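Local coordinates for protein telomerase reverse transcriptase (Candida tropicalis MYA-3404, PDB 6ZD1) that probably elongates telomeres as the catalytic subunit of telomerase, adding simple sequence repeats to chromosome ends by copying a template within the enzyme's RNA component, at residues A[6-11]-A[43-48]; A[49-54]-A[90-95]; A[654-659]-A[671-676]; A[679-684]-A[696-701]. All coordinates share one frame; numbering follows the deposited sequence.

Contact 1: residues A[6-11]-A[43-48]; sequences TNVQEV and RIISND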
loop_
_atom_site.group_PDB
_atom_site.type_symbol
_atom_site.label_atom_id
_atom_site.label_comp_id
_atom_site.label_asym_id
_atom_site.label_seq_id
_atom_site.Cartn_x
_atom_site.Cartn_y
_atom_site.Cartn_z
ATOM N N THR A 6 -23.133 21.602 5.926
ATOM C CA THR A 6 -24.064 21.884 4.844
ATOM C C THR A 6 -25.437 22.130 5.457
ATOM O O THR A 6 -25.717 21.705 6.581
ATOM C CB THR A 6 -24.122 20.737 3.820
ATOM O OG1 THR A 6 -24.326 19.493 4.499
ATOM C CG2 THR A 6 -22.830 20.660 3.021
ATOM N N ASN A 7 -26.293 22.838 4.724
ATOM C CA ASN A 7 -27.614 23.161 5.241
ATOM C C ASN A 7 -28.602 22.050 4.896
ATOM O O ASN A 7 -28.274 21.083 4.203
ATOM C CB ASN A 7 -28.088 24.518 4.713
ATOM C CG ASN A 7 -28.084 24.601 3.195
ATOM O OD1 ASN A 7 -28.153 23.591 2.500
ATOM N ND2 ASN A 7 -28.004 25.821 2.674
ATOM N N VAL A 8 -29.835 22.186 5.395
ATOM C CA VAL A 8 -30.872 21.198 5.103
ATOM C C VAL A 8 -31.133 21.126 3.607
ATOM O O VAL A 8 -31.410 20.048 3.064
ATOM C CB VAL A 8 -32.164 21.529 5.877
ATOM C CG1 VAL A 8 -33.169 20.395 5.739
ATOM C CG2 VAL A 8 -31.858 21.812 7.339
ATOM N N GLN A 9 -31.045 22.264 2.917
ATOM C CA GLN A 9 -31.281 22.286 1.479
ATOM C C GLN A 9 -30.255 21.438 0.739
ATOM O O GLN A 9 -30.597 20.727 -0.214
ATOM C CB GLN A 9 -31.252 23.731 0.979
ATOM C CG GLN A 9 -31.474 23.892 -0.511
ATOM C CD GLN A 9 -31.381 25.340 -0.952
ATOM O OE1 GLN A 9 -30.978 26.213 -0.180
ATOM N NE2 GLN A 9 -31.756 25.605 -2.198
ATOM N N GLU A 10 -28.992 21.489 1.168
ATOM C CA GLU A 10 -27.936 20.746 0.486
ATOM C C GLU A 10 -27.977 19.259 0.822
ATOM O O GLU A 10 -27.761 18.418 -0.059
ATOM C CB GLU A 10 -26.569 21.334 0.842
ATOM C CG GLU A 10 -26.242 22.635 0.117
ATOM C CD GLU A 10 -25.264 23.508 0.885
ATOM O OE1 GLU A 10 -25.595 24.684 1.145
ATOM O OE2 GLU A 10 -24.168 23.020 1.233
ATOM N N VAL A 11 -28.255 18.914 2.080
ATOM C CA VAL A 11 -28.303 17.505 2.466
ATOM C C VAL A 11 -29.475 16.811 1.789
ATOM O O VAL A 11 -29.339 15.703 1.257
ATOM C CB VAL A 11 -28.373 17.362 3.997
ATOM C CG1 VAL A 11 -28.592 15.904 4.378
ATOM C CG2 VAL A 11 -27.103 17.891 4.639
ATOM N N ARG A 43 -33.686 17.915 12.264
ATOM C CA ARG A 43 -33.430 17.541 13.650
ATOM C C ARG A 43 -32.003 17.047 13.846
ATOM O O ARG A 43 -31.423 17.252 14.919
ATOM C CB ARG A 43 -34.435 16.482 14.097
ATOM C CG ARG A 43 -35.811 17.051 14.390
ATOM C CD ARG A 43 -36.898 16.055 14.057
ATOM N NE ARG A 43 -36.815 14.849 14.868
ATOM C CZ ARG A 43 -37.271 13.665 14.480
ATOM N NH1 ARG A 43 -37.828 13.530 13.285
ATOM N NH2 ARG A 43 -37.163 12.617 15.283
ATOM N N ILE A 44 -31.415 16.416 12.829
ATOM C CA ILE A 44 -30.026 15.985 12.939
ATOM C C ILE A 44 -29.099 17.192 12.928
ATOM O O ILE A 44 -28.203 17.316 13.771
ATOM C CB ILE A 44 -29.678 14.995 11.816
ATOM C CG1 ILE A 44 -30.458 13.692 12.003
ATOM C CG2 ILE A 44 -28.177 14.734 11.786
ATOM C CD1 ILE A 44 -30.221 12.677 10.912
ATOM N N ILE A 45 -29.318 18.114 11.987
ATOM C CA ILE A 45 -28.495 19.317 11.917
ATOM C C ILE A 45 -28.661 20.148 13.184
ATOM O O ILE A 45 -27.699 20.742 13.687
ATOM C CB ILE A 45 -28.834 20.123 10.648
ATOM C CG1 ILE A 45 -28.407 19.343 9.405
ATOM C CG2 ILE A 45 -28.153 21.480 10.665
ATOM C CD1 ILE A 45 -28.610 20.102 8.109
ATOM N N SER A 46 -29.877 20.185 13.734
ATOM C CA SER A 46 -30.099 20.944 14.960
ATOM C C SER A 46 -29.340 20.340 16.133
ATOM O O SER A 46 -28.724 21.068 16.920
ATOM C CB SER A 46 -31.593 21.019 15.278
ATOM O OG SER A 46 -32.082 19.766 15.721
ATOM N N ASN A 47 -29.363 19.012 16.260
ATOM C CA ASN A 47 -28.596 18.371 17.319
ATOM C C ASN A 47 -27.107 18.620 17.145
ATOM O O ASN A 47 -26.379 18.757 18.135
ATOM C CB ASN A 47 -28.891 16.871 17.347
ATOM C CG ASN A 47 -30.307 16.570 17.791
ATOM O OD1 ASN A 47 -30.889 17.314 18.580
ATOM N ND2 ASN A 47 -30.869 15.476 17.289
ATOM N N ASP A 48 -26.648 18.710 15.895
ATOM C CA ASP A 48 -25.237 18.963 15.626
ATOM C C ASP A 48 -24.791 20.306 16.198
ATOM O O ASP A 48 -23.687 20.420 16.742
ATOM C CB ASP A 48 -24.988 18.909 14.119
ATOM C CG ASP A 48 -23.540 19.134 13.756
ATOM O OD1 ASP A 48 -22.659 18.855 14.598
ATOM O OD2 ASP A 48 -23.283 19.601 12.628
#

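Contact 2: residues A[49-54]-A[90-95]; sequences KKCRYD and MGKLLP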
loop_
_atom_site.group_PDB
_atom_site.type_symbol
_atom_site.label_atom_id
_atom_site.label_comp_id
_atom_site.label_asym_id
_atom_site.label_seq_id
_atom_site.Cartn_x
_atom_site.Cartn_y
_atom_site.Cartn_z
ATOM N N LYS A 49 -25.639 21.332 16.094
ATOM C CA LYS A 49 -25.216 22.667 16.509
ATOM C C LYS A 49 -25.171 22.807 18.026
ATOM O O LYS A 49 -24.347 23.566 18.549
ATOM C CB LYS A 49 -26.137 23.729 15.905
ATOM C CG LYS A 49 -26.357 23.589 14.405
ATOM C CD LYS A 49 -25.053 23.381 13.645
ATOM C CE LYS A 49 -25.326 22.958 12.205
ATOM N NZ LYS A 49 -24.095 22.611 11.438
ATOM N N LYS A 50 -26.032 22.091 18.749
ATOM C CA LYS A 50 -26.080 22.177 20.203
ATOM C C LYS A 50 -25.371 21.018 20.895
ATOM O O LYS A 50 -25.310 20.997 22.128
ATOM C CB LYS A 50 -27.533 22.264 20.689
ATOM C CG LYS A 50 -28.391 21.051 20.359
ATOM C CD LYS A 50 -29.795 21.190 20.940
ATOM C CE LYS A 50 -30.667 19.991 20.582
ATOM N NZ LYS A 50 -30.098 18.706 21.083
ATOM N N CYS A 51 -24.845 20.055 20.139
ATOM C CA CYS A 51 -24.075 18.968 20.730
ATOM C C CYS A 51 -22.776 19.512 21.314
ATOM O O CYS A 51 -22.032 20.228 20.636
ATOM C CB CYS A 51 -23.782 17.896 19.681
ATOM S SG CYS A 51 -22.971 16.387 20.284
ATOM N N ARG A 52 -22.516 19.195 22.581
ATOM C CA ARG A 52 -21.297 19.641 23.256
ATOM C C ARG A 52 -20.174 18.680 22.894
ATOM O O ARG A 52 -19.909 17.701 23.592
ATOM C CB ARG A 52 -21.515 19.713 24.764
ATOM C CG ARG A 52 -21.741 21.121 25.288
ATOM C CD ARG A 52 -20.521 21.986 25.015
ATOM N NE ARG A 52 -20.680 23.353 25.502
ATOM C CZ ARG A 52 -19.744 24.290 25.398
ATOM N NH1 ARG A 52 -18.580 24.006 24.826
ATOM N NH2 ARG A 52 -19.967 25.511 25.867
ATOM N N TYR A 53 -19.491 18.972 21.786
ATOM C CA TYR A 53 -18.466 18.058 21.293
ATOM C C TYR A 53 -17.247 18.056 22.205
ATOM O O TYR A 53 -16.759 16.990 22.604
ATOM C CB TYR A 53 -18.076 18.423 19.861
ATOM C CG TYR A 53 -19.128 18.050 18.840
ATOM C CD1 TYR A 53 -19.364 16.722 18.516
ATOM C CD2 TYR A 53 -19.886 19.024 18.201
ATOM C CE1 TYR A 53 -20.325 16.371 17.587
ATOM C CE2 TYR A 53 -20.849 18.680 17.268
ATOM C CZ TYR A 53 -21.064 17.352 16.966
ATOM O OH TYR A 53 -22.019 16.996 16.041
ATOM N N ASP A 54 -16.753 19.237 22.567
ATOM C CA ASP A 54 -15.531 19.318 23.353
ATOM C C ASP A 54 -15.734 18.947 24.817
ATOM O O ASP A 54 -14.748 18.861 25.556
ATOM C CB ASP A 54 -14.922 20.716 23.226
ATOM C CG ASP A 54 -14.236 20.927 21.883
ATOM O OD1 ASP A 54 -14.912 21.348 20.919
ATOM O OD2 ASP A 54 -13.021 20.650 21.789
HETATM N N MSE A 90 -23.358 9.626 17.443
HETATM C CA MSE A 90 -24.432 9.203 16.548
HETATM C C MSE A 90 -25.770 9.123 17.265
HETATM O O MSE A 90 -26.802 9.490 16.705
HETATM C CB MSE A 90 -24.100 7.848 15.913
HETATM C CG MSE A 90 -22.925 7.888 14.942
HETATM SE SE MSE A 90 -23.172 9.212 13.528
HETATM C CE MSE A 90 -24.821 8.509 12.768
ATOM N N GLY A 91 -25.747 8.656 18.514
ATOM C CA GLY A 91 -26.974 8.627 19.293
ATOM C C GLY A 91 -27.533 10.016 19.527
ATOM O O GLY A 91 -28.727 10.262 19.338
ATOM N N LYS A 92 -26.668 10.951 19.930
ATOM C CA LYS A 92 -27.095 12.336 20.107
ATOM C C LYS A 92 -27.551 12.950 18.789
ATOM O O LYS A 92 -28.524 13.713 18.755
ATOM C CB LYS A 92 -25.961 13.160 20.720
ATOM C CG LYS A 92 -25.744 12.919 22.207
ATOM C CD LYS A 92 -24.480 13.617 22.694
ATOM C CE LYS A 92 -24.724 14.418 23.971
ATOM N NZ LYS A 92 -25.591 15.614 23.743
ATOM N N LEU A 93 -26.861 12.629 17.691
ATOM C CA LEU A 93 -27.165 13.261 16.410
ATOM C C LEU A 93 -28.456 12.721 15.808
ATOM O O LEU A 93 -29.248 13.481 15.235
ATOM C CB LEU A 93 -26.002 13.055 15.439
ATOM C CG LEU A 93 -24.978 14.181 15.305
ATOM C CD1 LEU A 93 -25.611 15.367 14.600
ATOM C CD2 LEU A 93 -24.436 14.598 16.663
ATOM N N LEU A 94 -28.688 11.417 15.925
ATOM C CA LEU A 94 -29.814 10.779 15.263
ATOM C C LEU A 94 -30.842 10.314 16.283
ATOM O O LEU A 94 -30.540 9.436 17.107
ATOM C CB LEU A 94 -29.338 9.605 14.411
ATOM C CG LEU A 94 -28.892 9.925 12.981
ATOM C CD1 LEU A 94 -27.680 10.850 12.948
ATOM C CD2 LEU A 94 -28.609 8.637 12.223
ATOM N N PRO A 95 -32.049 10.878 16.277
ATOM C CA PRO A 95 -33.136 10.331 17.098
ATOM C C PRO A 95 -33.497 8.917 16.659
ATOM O O PRO A 95 -33.055 8.424 15.620
ATOM C CB PRO A 95 -34.290 11.315 16.868
ATOM C CG PRO A 95 -33.957 12.004 15.582
ATOM C CD PRO A 95 -32.463 12.071 15.522
#

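Contact 3: residues A[654-659]-A[671-676]; sequences ETTIEK and EYLLTC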
loop_
_atom_site.group_PDB
_atom_site.type_symbol
_atom_site.label_atom_id
_atom_site.label_comp_id
_atom_site.label_asym_id
_atom_site.label_seq_id
_atom_site.Cartn_x
_atom_site.Cartn_y
_atom_site.Cartn_z
ATOM N N GLU A 654 -12.654 -4.631 -8.528
ATOM C CA GLU A 654 -12.750 -3.178 -8.644
ATOM C C GLU A 654 -12.038 -2.475 -7.495
ATOM O O GLU A 654 -11.356 -1.465 -7.705
ATOM C CB GLU A 654 -14.218 -2.752 -8.694
ATOM C CG GLU A 654 -14.718 -2.337 -10.069
ATOM C CD GLU A 654 -14.396 -0.890 -10.399
ATOM O OE1 GLU A 654 -13.715 -0.227 -9.588
ATOM O OE2 GLU A 654 -14.830 -0.414 -11.470
ATOM N N THR A 655 -12.209 -2.970 -6.268
ATOM C CA THR A 655 -11.566 -2.321 -5.129
ATOM C C THR A 655 -10.049 -2.382 -5.247
ATOM O O THR A 655 -9.355 -1.398 -4.964
ATOM C CB THR A 655 -12.029 -2.959 -3.820
ATOM O OG1 THR A 655 -13.462 -2.985 -3.777
ATOM C CG2 THR A 655 -11.514 -2.155 -2.639
ATOM N N THR A 656 -9.515 -3.526 -5.681
ATOM C CA THR A 656 -8.069 -3.661 -5.812
ATOM C C THR A 656 -7.528 -2.702 -6.863
ATOM O O THR A 656 -6.565 -1.969 -6.613
ATOM C CB THR A 656 -7.715 -5.106 -6.170
ATOM O OG1 THR A 656 -8.230 -5.993 -5.168
ATOM C CG2 THR A 656 -6.203 -5.283 -6.277
ATOM N N ILE A 657 -8.164 -2.661 -8.036
ATOM C CA ILE A 657 -7.682 -1.788 -9.101
ATOM C C ILE A 657 -7.811 -0.329 -8.686
ATOM O O ILE A 657 -6.900 0.476 -8.913
ATOM C CB ILE A 657 -8.429 -2.079 -10.414
ATOM C CG1 ILE A 657 -8.159 -3.513 -10.875
ATOM C CG2 ILE A 657 -7.990 -1.112 -11.495
ATOM C CD1 ILE A 657 -6.698 -3.792 -11.157
ATOM N N GLU A 658 -8.926 0.024 -8.041
ATOM C CA GLU A 658 -9.144 1.405 -7.624
ATOM C C GLU A 658 -8.116 1.833 -6.584
ATOM O O GLU A 658 -7.513 2.908 -6.699
ATOM C CB GLU A 658 -10.564 1.556 -7.072
ATOM C CG GLU A 658 -11.203 2.930 -7.241
ATOM C CD GLU A 658 -10.911 3.870 -6.085
ATOM O OE1 GLU A 658 -11.312 5.053 -6.161
ATOM O OE2 GLU A 658 -10.284 3.428 -5.099
ATOM N N LYS A 659 -7.873 0.991 -5.577
ATOM C CA LYS A 659 -6.910 1.365 -4.548
ATOM C C LYS A 659 -5.487 1.386 -5.095
ATOM O O LYS A 659 -4.673 2.205 -4.656
ATOM C CB LYS A 659 -7.019 0.418 -3.352
ATOM C CG LYS A 659 -6.316 0.924 -2.103
ATOM C CD LYS A 659 -6.748 0.159 -0.863
ATOM C CE LYS A 659 -6.061 0.712 0.376
ATOM N NZ LYS A 659 -6.565 0.092 1.633
ATOM N N GLU A 671 -3.194 -3.023 -16.067
ATOM C CA GLU A 671 -3.399 -4.103 -17.023
ATOM C C GLU A 671 -2.692 -5.372 -16.566
ATOM O O GLU A 671 -3.302 -6.445 -16.494
ATOM C CB GLU A 671 -2.904 -3.679 -18.407
ATOM C CG GLU A 671 -3.820 -2.706 -19.120
ATOM C CD GLU A 671 -4.698 -3.394 -20.143
ATOM O OE1 GLU A 671 -4.380 -3.313 -21.348
ATOM O OE2 GLU A 671 -5.695 -4.030 -19.741
ATOM N N TYR A 672 -1.406 -5.260 -16.229
ATOM C CA TYR A 672 -0.667 -6.421 -15.743
ATOM C C TYR A 672 -1.321 -7.000 -14.493
ATOM O O TYR A 672 -1.407 -8.223 -14.335
ATOM C CB TYR A 672 0.789 -6.032 -15.469
ATOM C CG TYR A 672 1.648 -7.133 -14.875
ATOM C CD1 TYR A 672 2.260 -8.084 -15.688
ATOM C CD2 TYR A 672 1.866 -7.210 -13.503
ATOM C CE1 TYR A 672 3.050 -9.088 -15.146
ATOM C CE2 TYR A 672 2.654 -8.210 -12.954
ATOM C CZ TYR A 672 3.243 -9.144 -13.778
ATOM O OH TYR A 672 4.025 -10.136 -13.229
ATOM N N LEU A 673 -1.836 -6.135 -13.616
ATOM C CA LEU A 673 -2.425 -6.620 -12.373
ATOM C C LEU A 673 -3.779 -7.269 -12.622
ATOM O O LEU A 673 -4.109 -8.283 -11.998
ATOM C CB LEU A 673 -2.549 -5.477 -11.368
ATOM C CG LEU A 673 -2.853 -5.887 -9.927
ATOM C CD1 LEU A 673 -1.760 -6.801 -9.388
ATOM C CD2 LEU A 673 -3.014 -4.659 -9.042
ATOM N N LEU A 674 -4.576 -6.703 -13.532
ATOM C CA LEU A 674 -5.890 -7.272 -13.819
ATOM C C LEU A 674 -5.771 -8.693 -14.356
ATOM O O LEU A 674 -6.542 -9.579 -13.967
ATOM C CB LEU A 674 -6.643 -6.385 -14.811
ATOM C CG LEU A 674 -8.065 -6.812 -15.180
ATOM C CD1 LEU A 674 -8.899 -6.985 -13.929
ATOM C CD2 LEU A 674 -8.710 -5.799 -16.116
ATOM N N THR A 675 -4.800 -8.938 -15.239
ATOM C CA THR A 675 -4.666 -10.277 -15.799
ATOM C C THR A 675 -4.030 -11.246 -14.810
ATOM O O THR A 675 -4.361 -12.437 -14.823
ATOM C CB THR A 675 -3.873 -10.235 -17.108
ATOM O OG1 THR A 675 -2.560 -9.721 -16.868
ATOM C CG2 THR A 675 -4.582 -9.345 -18.117
ATOM N N CYS A 676 -3.142 -10.765 -13.932
ATOM C CA CYS A 676 -2.672 -11.621 -12.846
ATOM C C CYS A 676 -3.806 -11.978 -11.894
ATOM O O CYS A 676 -3.838 -13.093 -11.357
ATOM C CB CYS A 676 -1.535 -10.943 -12.082
ATOM S SG CYS A 676 0.048 -10.926 -12.948
#

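Contact 4: residues A[679-684]-A[696-701]; sequences ITITKS and EWLYTL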
loop_
_atom_site.group_PDB
_atom_site.type_symbol
_atom_site.label_atom_id
_atom_site.label_comp_id
_atom_site.label_asym_id
_atom_site.label_seq_id
_atom_site.Cartn_x
_atom_site.Cartn_y
_atom_site.Cartn_z
ATOM N N ILE A 679 -5.797 -14.810 -13.544
ATOM C CA ILE A 679 -5.099 -16.087 -13.435
ATOM C C ILE A 679 -5.175 -16.618 -12.009
ATOM O O ILE A 679 -5.445 -17.806 -11.788
ATOM C CB ILE A 679 -3.646 -15.933 -13.909
ATOM C CG1 ILE A 679 -3.628 -15.505 -15.379
ATOM C CG2 ILE A 679 -2.875 -17.229 -13.700
ATOM C CD1 ILE A 679 -2.251 -15.223 -15.923
ATOM N N THR A 680 -4.960 -15.746 -11.019
ATOM C CA THR A 680 -5.040 -16.177 -9.625
ATOM C C THR A 680 -6.446 -16.648 -9.267
ATOM O O THR A 680 -6.614 -17.664 -8.582
ATOM C CB THR A 680 -4.597 -15.047 -8.700
ATOM O OG1 THR A 680 -3.251 -14.676 -9.020
ATOM C CG2 THR A 680 -4.657 -15.498 -7.253
ATOM N N ILE A 681 -7.471 -15.926 -9.724
ATOM C CA ILE A 681 -8.843 -16.327 -9.434
ATOM C C ILE A 681 -9.165 -17.652 -10.115
ATOM O O ILE A 681 -9.796 -18.534 -9.520
ATOM C CB ILE A 681 -9.812 -15.207 -9.852
ATOM C CG1 ILE A 681 -9.591 -13.983 -8.960
ATOM C CG2 ILE A 681 -11.259 -15.683 -9.799
ATOM C CD1 ILE A 681 -10.538 -12.846 -9.221
ATOM N N THR A 682 -8.710 -17.822 -11.360
ATOM C CA THR A 682 -8.905 -19.083 -12.069
ATOM C C THR A 682 -8.280 -20.243 -11.308
ATOM O O THR A 682 -8.923 -21.277 -11.085
ATOM C CB THR A 682 -8.297 -18.992 -13.469
ATOM O OG1 THR A 682 -8.850 -17.869 -14.163
ATOM C CG2 THR A 682 -8.572 -20.263 -14.254
ATOM N N LYS A 683 -7.018 -20.086 -10.898
ATOM C CA LYS A 683 -6.334 -21.148 -10.169
ATOM C C LYS A 683 -7.019 -21.426 -8.836
ATOM O O LYS A 683 -7.284 -22.585 -8.493
ATOM C CB LYS A 683 -4.867 -20.764 -9.961
ATOM C CG LYS A 683 -3.934 -21.926 -9.657
ATOM C CD LYS A 683 -3.765 -22.133 -8.159
ATOM C CE LYS A 683 -2.834 -23.301 -7.872
ATOM N NZ LYS A 683 -3.333 -24.568 -8.491
ATOM N N SER A 684 -7.360 -20.369 -8.095
ATOM C CA SER A 684 -7.972 -20.512 -6.778
ATOM C C SER A 684 -9.365 -21.125 -6.835
ATOM O O SER A 684 -9.899 -21.513 -5.790
ATOM C CB SER A 684 -8.050 -19.148 -6.082
ATOM O OG SER A 684 -6.760 -18.604 -5.856
ATOM N N GLU A 696 -15.580 -17.426 -17.725
ATOM C CA GLU A 696 -15.784 -16.726 -18.990
ATOM C C GLU A 696 -16.123 -15.257 -18.760
ATOM O O GLU A 696 -15.640 -14.380 -19.486
ATOM C CB GLU A 696 -16.885 -17.407 -19.799
ATOM C CG GLU A 696 -17.162 -16.736 -21.126
ATOM C CD GLU A 696 -18.362 -17.323 -21.829
ATOM O OE1 GLU A 696 -19.096 -18.105 -21.188
ATOM O OE2 GLU A 696 -18.567 -17.007 -23.021
ATOM N N TRP A 697 -16.945 -14.970 -17.747
ATOM C CA TRP A 697 -17.211 -13.582 -17.387
ATOM C C TRP A 697 -15.949 -12.900 -16.885
ATOM O O TRP A 697 -15.703 -11.728 -17.187
ATOM C CB TRP A 697 -18.302 -13.506 -16.321
ATOM C CG TRP A 697 -18.350 -12.174 -15.631
ATOM C CD1 TRP A 697 -19.044 -11.075 -16.032
ATOM C CD2 TRP A 697 -17.670 -11.799 -14.421
ATOM N NE1 TRP A 697 -18.844 -10.037 -15.151
ATOM C CE2 TRP A 697 -18.007 -10.458 -14.152
ATOM C CE3 TRP A 697 -16.815 -12.468 -13.540
ATOM C CZ2 TRP A 697 -17.519 -9.774 -13.042
ATOM C CZ3 TRP A 697 -16.332 -11.786 -12.434
ATOM C CH2 TRP A 697 -16.686 -10.454 -12.196
ATOM N N LEU A 698 -15.140 -13.623 -16.109
ATOM C CA LEU A 698 -13.919 -13.043 -15.565
ATOM C C LEU A 698 -12.982 -12.604 -16.680
ATOM O O LEU A 698 -12.403 -11.513 -16.622
ATOM C CB LEU A 698 -13.235 -14.058 -14.651
ATOM C CG LEU A 698 -11.886 -13.695 -14.047
ATOM C CD1 LEU A 698 -12.072 -12.680 -12.938
ATOM C CD2 LEU A 698 -11.187 -14.944 -13.535
ATOM N N TYR A 699 -12.860 -13.415 -17.727
ATOM C CA TYR A 699 -11.900 -13.128 -18.782
ATOM C C TYR A 699 -12.328 -11.976 -19.677
ATOM O O TYR A 699 -11.490 -11.451 -20.418
ATOM C CB TYR A 699 -11.668 -14.375 -19.639
ATOM C CG TYR A 699 -10.888 -15.464 -18.939
ATOM C CD1 TYR A 699 -10.341 -15.251 -17.681
ATOM C CD2 TYR A 699 -10.690 -16.703 -19.540
ATOM C CE1 TYR A 699 -9.627 -16.238 -17.038
ATOM C CE2 TYR A 699 -9.971 -17.698 -18.902
ATOM C CZ TYR A 699 -9.443 -17.459 -17.649
ATOM O OH TYR A 699 -8.727 -18.439 -16.999
ATOM N N THR A 700 -13.585 -11.547 -19.608
ATOM C CA THR A 700 -14.058 -10.466 -20.460
ATOM C C THR A 700 -13.882 -9.094 -19.823
ATOM O O THR A 700 -14.261 -8.089 -20.434
ATOM C CB THR A 700 -15.532 -10.680 -20.823
ATOM O OG1 THR A 700 -15.860 -9.882 -21.965
ATOM C CG2 THR A 700 -16.436 -10.266 -19.676
ATOM N N LEU A 701 -13.294 -9.024 -18.631
ATOM C CA LEU A 701 -13.120 -7.756 -17.940
ATOM C C LEU A 701 -11.877 -7.042 -18.450
ATOM O O LEU A 701 -10.812 -7.651 -18.586
ATOM C CB LEU A 701 -13.011 -7.980 -16.433
ATOM C CG LEU A 701 -14.205 -8.650 -15.755
ATOM C CD1 LEU A 701 -13.919 -8.855 -14.274
ATOM C CD2 LEU A 701 -15.460 -7.818 -15.955
#

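Contact 1: residues A[6-11]-A[43-48]
A small apolar contact at the surface of the molecule, it places Ile-45 of helix 36-50 against Val-8 and the backbone that leads into helix 8-14. One methyl does nearly all the work: Ile-45 CD1 lies 3.6 Å from Thr-6 O and equally close to Val-8 N, so it presses on the peptide chain as much as on side chains. An extended side chain (chi2 -176°) carries that methyl out from the helix. Val-8 CG2 meets Ile-45 CD1 at 3.8 Å, with the two side chains crossing obliquely, and Val-11 CG2 is a looser neighbour of the same CD1 at 4.4 Å. The chain pressed upon is a helix start with Asn-7 as N-cap: its OD1 accepts from Glu-10 N at 2.6 Å, the donor lying nearly in line with the side-chain C=O. This bond helps to hold the first turn, which carries Val-8 and Val-11. Val-8 also packs on Val-41 and Ser-42, one turn earlier in helix 36-50, while Val-11 reaches Trp-166 of helix 158-179.

Contact 2: residues A[49-54]-A[90-95]
The hydroxyl of Tyr-53, which rests on Leu-93 across the contact, probably joins the backbone N atoms of Glu-2 and Ile-3 in gripping one carboxylate oxygen, OD1 of Asp-48, though the modelled length of the tyrosine bond is doubtful. Tyr-53 OH comes within 3.5 Å of Leu-93 CD2, and the tyrosine and leucine side chains cross at about a right angle. Leu-93 CD2 approaches the ring obliquely, 4.4 Å from Tyr-53 CZ. Cys-51 fills in from a face of the same ring, its SG 3.8 Å above the plane and displaced toward the rim. From that position Cys-51 SG also touches the aliphatic part of Lys-92, at CD (4.0 Å), and more loosely Leu-93 CD2 (4.3 Å). Cys-51 and Arg-52 form the two-residue link between helices 36-50 and 53-60, with Arg-52 both N-cap of the second helix and centre of an inverse gamma turn; this link packs on the last turn of helix 79-93, where residues 90-95 belong to the predicted telomerase RNA-binding domain.

Contact 3: residues A[654-659]-A[671-676]
No aromatic ring enters the contact of Ile-657 with Leu-673 and Leu-674; the one ring nearby, that of Tyr-672, is carried on another side of its helix, where Cys-676 SG lies 3.7 Å above one face, offset toward the rim. What meets across the interface is aliphatic. Ile-657 is bent at its second torsion (chi2 -61°), which brings CD1 round to the facing helix although its CB does not point straight there. Ile-657 CD1 lies 4.3 Å from Leu-673 CD2 and at a similar distance from the backbone N of Leu-674, so it sits over the join between the two leucines; Leu-674 CB is 4.5 Å from the same CD1. Thr-656 adds its methyl, CG2 to Leu-673 CD2 being 4.3 Å, so that the leucine branch is met by both residues. The same threonine keeps its polar end for other partners: OG1 is hydrogen-bonded to Tyr-593 OH and to Ile-652 O, which leaves the buried hydroxyl satisfied. The two segments run nearly antiparallel, at 159°, with their axes 10.7 Å apart, a separation in keeping with these rather loose methyl contacts. Around this pair of consecutive helices, 642-664 and 670-684, helix 609-637 provides Val-616 against Thr-656, and the short strand 389-390 lays Leu-389 against both Ile-657 and Leu-674.

Contact 4: residues A[679-684]-A[696-701]
Thr-682 and Tyr-699 meet with their side chains at about a right angle, and the tyrosine ring presents its edge rather than a face: Thr-682 OG1 lies near the ring plane, 3.4 Å from Tyr-699 CE1. There Tyr-699 OH donates a hydrogen bond of 2.9 Å to Thr-682 OG1. The threonine hydroxyl is bonded in turn to Lys-678 O one turn back in its own helix, so the tyrosine is tied through it to the helix backbone. At chi1 -55°, Thr-682 has OG1 beside its backbone N and CG2 on the other branch; that methyl also sits close to the phenol, 3.3 Å from Tyr-699 OH. Beside this polar pair runs an apolar one, in which Ile-681 and Leu-698 pass each other at a slant. The two leucine methyls touch different branches of Ile-681: Leu-698 CD2 lies 3.8 Å from Ile-681 CG2 and rests against Thr-682 OG1 as well, while the two CD1 atoms of Leu-698 and Ile-681 are 4.0 Å apart. Ile-653 of helix 642-664 touches both residues, and Phe-624 of helix 609-637 also reaches Ile-681. Lys-678 NZ binds Tyr-699 O and Leu-701 O, adding a second tie near the end of helix 692-699. Two successive helices are thus joined in a helix-loop-helix unit, part of a helical bundle consistent with the C-terminal thumb domain of telomerase reverse transcriptases.

How the contacts relate
The four contacts fall into two pairs. Contacts 1 and 2 share helix 36-50 and have centres 12 Å apart; a probable hydrogen bond of 3.3 Å joins Asn-47 ND2 of the one to Leu-93 O of the other. Contacts 3 and 4 likewise share helix 670-684, again with centres 12 Å apart, and touch where Leu-674 CD2 packs 3.7 Å from Leu-701 O. The pairs themselves do not meet: the nearest atoms of contacts 1 and 3 are about 21 Å apart. The centre of contact 3 lies about 13 Å from the centre of the chain, whereas the centre of contact 1 is about 36 Å from it. No nucleic acid is bound in this apo structure.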